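Local coordinates for Glyco_hydro_cc domain-containing protein (Cryptococcus neoformans, PDB 6UBC), which binds oligosaccharides, probably beta-1,3-glucan fragments, as a subgroup VII member of glycoside hydrolase family GH128, at residues N240-A245 with S257-L262; T384-I389 with L429-Q434. One frame throughout, in Å; residues are numbered along the deposited sequence.

Interaction 1. Residues N240-A245 with S257-L262; sequences NMLWGA and SAFKAL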
# COMPACT_ATOMS: atom_id res chain seq x y z
N ASN A 240 8.39 -4.49 -4.98
CA ASN A 240 7.78 -5.59 -5.75
C ASN A 240 6.44 -5.96 -5.11
O ASN A 240 6.18 -5.64 -3.92
CB ASN A 240 8.70 -6.81 -5.85
CG ASN A 240 10.02 -6.52 -6.52
OD1 ASN A 240 10.93 -6.02 -5.87
ND2 ASN A 240 10.15 -6.79 -7.82
N MET A 241 5.60 -6.63 -5.86
CA MET A 241 4.26 -6.99 -5.33
C MET A 241 3.73 -8.24 -5.99
O MET A 241 4.02 -8.48 -7.17
CB MET A 241 3.27 -5.85 -5.60
CG MET A 241 1.87 -6.16 -5.18
SD MET A 241 0.93 -4.63 -4.91
CE MET A 241 -0.68 -5.34 -4.52
N LEU A 242 3.04 -9.06 -5.19
CA LEU A 242 2.18 -10.15 -5.72
C LEU A 242 0.73 -9.77 -5.49
O LEU A 242 0.24 -9.86 -4.34
CB LEU A 242 2.54 -11.51 -5.11
CG LEU A 242 1.71 -12.67 -5.64
CD1 LEU A 242 1.75 -12.72 -7.17
CD2 LEU A 242 2.13 -14.00 -5.04
N TRP A 243 0.04 -9.36 -6.56
CA TRP A 243 -1.32 -8.79 -6.46
C TRP A 243 -2.33 -9.86 -6.00
O TRP A 243 -3.18 -9.59 -5.09
CB TRP A 243 -1.70 -8.21 -7.82
CG TRP A 243 -3.01 -7.49 -7.90
CD1 TRP A 243 -3.25 -6.16 -7.74
CD2 TRP A 243 -4.29 -8.10 -8.13
NE1 TRP A 243 -4.58 -5.89 -7.93
CE2 TRP A 243 -5.25 -7.06 -8.16
CE3 TRP A 243 -4.70 -9.40 -8.39
CZ2 TRP A 243 -6.59 -7.28 -8.42
CZ3 TRP A 243 -6.04 -9.62 -8.66
CH2 TRP A 243 -6.96 -8.58 -8.65
N GLY A 244 -2.21 -11.04 -6.57
CA GLY A 244 -3.20 -12.09 -6.33
C GLY A 244 -2.74 -13.48 -6.71
O GLY A 244 -1.52 -13.78 -6.73
N ALA A 245 -3.74 -14.35 -6.80
CA ALA A 245 -3.61 -15.81 -6.90
C ALA A 245 -3.56 -16.17 -8.39
O ALA A 245 -3.30 -17.32 -8.71
CB ALA A 245 -4.76 -16.49 -6.19
N SER A 257 2.65 -14.79 -12.79
CA SER A 257 3.67 -15.44 -13.62
C SER A 257 4.96 -14.62 -13.59
O SER A 257 6.08 -15.20 -13.37
CB SER A 257 3.07 -15.72 -14.99
OG SER A 257 4.13 -16.07 -15.81
N ALA A 258 4.88 -13.29 -13.60
CA ALA A 258 6.09 -12.43 -13.53
C ALA A 258 6.75 -12.61 -12.14
O ALA A 258 8.00 -12.54 -12.02
CB ALA A 258 5.74 -10.98 -13.83
N PHE A 259 5.92 -12.69 -11.11
CA PHE A 259 6.44 -12.79 -9.72
C PHE A 259 7.23 -14.10 -9.59
O PHE A 259 8.28 -14.11 -9.03
CB PHE A 259 5.30 -12.74 -8.70
CG PHE A 259 5.84 -12.48 -7.31
CD1 PHE A 259 6.06 -11.19 -6.87
CD2 PHE A 259 6.25 -13.53 -6.50
CE1 PHE A 259 6.65 -10.93 -5.65
CE2 PHE A 259 6.77 -13.25 -5.25
CZ PHE A 259 7.00 -11.96 -4.84
N LYS A 260 6.66 -15.18 -10.07
CA LYS A 260 7.34 -16.50 -10.02
C LYS A 260 8.64 -16.46 -10.84
O LYS A 260 9.53 -17.19 -10.43
CB LYS A 260 6.40 -17.60 -10.47
CG LYS A 260 5.18 -17.79 -9.61
CD LYS A 260 4.43 -19.03 -9.94
CE LYS A 260 4.50 -20.04 -8.81
NZ LYS A 260 4.64 -21.44 -9.31
N ALA A 261 8.83 -15.59 -11.85
CA ALA A 261 10.08 -15.54 -12.66
C ALA A 261 11.13 -14.62 -12.03
O ALA A 261 12.18 -14.44 -12.65
CB ALA A 261 9.80 -15.11 -14.09
N LEU A 262 10.88 -14.01 -10.88
CA LEU A 262 11.92 -13.17 -10.26
C LEU A 262 13.13 -14.09 -10.02
O LEU A 262 12.92 -15.26 -9.66
CB LEU A 262 11.38 -12.52 -8.98
CG LEU A 262 10.25 -11.49 -9.23
CD1 LEU A 262 9.67 -11.00 -7.90
CD2 LEU A 262 10.74 -10.34 -10.06
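Within the beta-alpha-beta unit made of strand 237-241, helix 250-260 and strand 268-270, Leu-242 and Phe-259 pack the last turn of the helix against the chain leaving the first strand. Parallel pairing of the two strands, with the helix as crossover, is the repeating element of the (beta/alpha)8 barrel expected of a GH128 protein. CG of Phe-259 is anti to the backbone N (chi1 -165°), which carries the ring from the helix toward Leu-242. CB of Leu-242 lies over one ring face in a CH-pi contact, 4.1 Å from the centroid and 14° off the normal, while CD1 of the same leucine lies at the root of the ring, 3.9 Å from CB of Phe-259. The opposite face is taken by CD1 of Leu-262, 3.7 Å above the ring plane near its rim, so the phenyl group is clamped between two leucines. Leu-293 and Thr-297 of helix 287-298 pack on Leu-242, and Thr-297 also meets Phe-259. On the strand, Asn-240 donates through ND2 to the backbone O of Ala-227, and the same nitrogen is 4.2 Å from CD2 of Leu-262. The carbonyl O of Met-241 approaches the Phe-259 ring obliquely, 3.4 Å from CD1.

Interaction 2. Residues T384-I389 with L429-Q434; sequences TDQSEI and LTESGQ
Gln-386 leaves its helix with CG anti to the backbone N and then folds about the CB-CG bond (chi2 63°), a shape that presents its amide to Ser-432, whose OG is turned back beside its own backbone N. NE2 of Gln-386 donates to OG of Ser-432 over 2.9 Å in a nearly straight bond of 170°, with the acceptor in the amide plane. The other end of the amide is tied to the same residue through a water that lies 2.9 Å from OE1 of Gln-386, to which it can donate, and accepts from the backbone N of Ser-432 at 3.0 Å. Direct and water-mediated links together help restrain the rotation of the amide.

Both partners sit in the first turns of helices, 386-402 and 431-441, so the contact joins two helix N-termini on the outside of the probable (beta/alpha)8 barrel. Each start is capped: OD1 of Asp-385 accepts from N of Glu-388 through its anti lone pair, and OG1 of Thr-430 accepts from N of Gly-433 at 3.0 Å. The extended side chain of Glu-431 passes Gln-386, its carboxylate stacked on the amide with the planes 23° apart and its CD 3.5 Å from CG of Gln-386. Asn-390, one turn further along helix 386-402, serves both groups, donating from ND2 to OE2 of Glu-431 and accepting at OD1 from NE2 of Gln-386. Ser-432 OG also bonds to the carbonyl O of Glu-420, a loop residue against which the side chains of Gln-386 and Ile-389 also rest. The CG2 methyl of the buried Ile-389 lies 3.3 Å from OG of Ser-432.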
# COMPACT_ATOMS: atom_id res chain seq x y z
N THR A 384 -15.50 14.31 -3.34
CA THR A 384 -15.55 15.00 -4.66
C THR A 384 -15.22 16.50 -4.51
O THR A 384 -14.92 17.16 -5.53
CB THR A 384 -16.93 14.81 -5.33
OG1 THR A 384 -17.87 15.21 -4.34
CG2 THR A 384 -17.22 13.37 -5.77
N ASP A 385 -15.26 17.03 -3.30
CA ASP A 385 -15.05 18.45 -3.01
C ASP A 385 -13.54 18.71 -2.95
O ASP A 385 -12.88 18.18 -2.07
CB ASP A 385 -15.74 18.92 -1.74
CG ASP A 385 -15.60 20.41 -1.54
OD1 ASP A 385 -14.55 20.87 -1.02
OD2 ASP A 385 -16.49 21.11 -2.07
N GLN A 386 -13.02 19.49 -3.87
CA GLN A 386 -11.55 19.70 -3.98
C GLN A 386 -11.01 20.30 -2.67
O GLN A 386 -9.91 19.90 -2.26
CB GLN A 386 -11.19 20.61 -5.15
CG GLN A 386 -9.69 20.75 -5.37
CD GLN A 386 -9.06 19.43 -5.74
OE1 GLN A 386 -9.49 18.79 -6.69
NE2 GLN A 386 -8.05 18.99 -4.97
N SER A 387 -11.73 21.26 -2.09
CA SER A 387 -11.29 21.96 -0.86
C SER A 387 -11.17 20.95 0.29
O SER A 387 -10.11 20.83 0.98
CB SER A 387 -12.27 23.04 -0.57
OG SER A 387 -11.73 23.72 0.52
N GLU A 388 -12.17 20.09 0.44
CA GLU A 388 -12.11 19.04 1.49
C GLU A 388 -10.98 18.08 1.16
O GLU A 388 -10.31 17.63 2.12
CB GLU A 388 -13.46 18.29 1.48
CG GLU A 388 -13.57 17.11 2.43
CD GLU A 388 -14.81 16.20 2.24
OE1 GLU A 388 -15.54 16.40 1.23
OE2 GLU A 388 -15.06 15.29 3.11
N ILE A 389 -10.79 17.70 -0.12
CA ILE A 389 -9.67 16.81 -0.54
C ILE A 389 -8.33 17.40 -0.14
O ILE A 389 -7.52 16.66 0.38
CB ILE A 389 -9.74 16.48 -2.04
CG1 ILE A 389 -10.87 15.47 -2.25
CG2 ILE A 389 -8.43 16.01 -2.61
CD1 ILE A 389 -11.37 15.35 -3.69
N LEU A 429 -0.08 17.04 -13.77
CA LEU A 429 -0.25 16.95 -12.31
C LEU A 429 -1.39 17.85 -11.87
O LEU A 429 -1.40 19.07 -12.13
CB LEU A 429 1.07 17.30 -11.60
CG LEU A 429 1.11 16.89 -10.14
CD1 LEU A 429 1.18 15.39 -9.99
CD2 LEU A 429 2.30 17.54 -9.45
N THR A 430 -2.43 17.21 -11.34
CA THR A 430 -3.69 17.85 -10.98
C THR A 430 -3.51 18.66 -9.72
O THR A 430 -2.48 18.53 -9.02
CB THR A 430 -4.80 16.82 -10.76
OG1 THR A 430 -4.44 16.09 -9.57
CG2 THR A 430 -4.97 15.91 -11.97
N GLU A 431 -4.52 19.43 -9.34
CA GLU A 431 -4.48 20.15 -8.06
C GLU A 431 -4.24 19.13 -6.91
O GLU A 431 -3.46 19.39 -5.94
CB GLU A 431 -5.80 20.91 -7.87
CG GLU A 431 -5.84 21.61 -6.52
CD GLU A 431 -6.94 22.63 -6.38
OE1 GLU A 431 -7.67 22.88 -7.35
OE2 GLU A 431 -7.08 23.17 -5.29
N SER A 432 -4.99 18.02 -6.89
CA SER A 432 -4.80 17.03 -5.81
C SER A 432 -3.37 16.51 -5.83
O SER A 432 -2.77 16.39 -4.73
CB SER A 432 -5.79 15.88 -5.85
OG SER A 432 -7.10 16.37 -5.64
N GLY A 433 -2.84 16.15 -7.00
CA GLY A 433 -1.44 15.71 -7.15
C GLY A 433 -0.46 16.73 -6.57
O GLY A 433 0.52 16.35 -5.82
N GLN A 434 -0.68 18.00 -6.90
CA GLN A 434 0.16 19.11 -6.39
C GLN A 434 0.03 19.27 -4.88
O GLN A 434 1.03 19.58 -4.26
CB GLN A 434 -0.26 20.40 -7.10
CG GLN A 434 0.04 20.35 -8.56
CD GLN A 434 -0.44 21.61 -9.27
OE1 GLN A 434 -0.31 22.73 -8.73
NE2 GLN A 434 -0.87 21.41 -10.52
O HOH W 1 -7.54 17.76 -8.51

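Interaction 1 comes first along the chain, and the two lie on opposite sides of the chain's centre, their centres 33 Å apart and their nearest atoms about 21 Å apart. Both belong to the glycosyl hydrolase catalytic core, but they share no helix or strand. Interaction 1 stays inside a single beta-alpha-beta unit, packing helix 250-260 against the end of strand 237-241 and the residues that follow it. Interaction 2 instead bridges helix 386-402, which precedes strand 406-411 of the large mixed sheet, and helix 431-441 near the C-terminus. A local, largely apolar contact and a mainly polar one between elements distant in sequence thus fix helices to separate parts of the barrel wall.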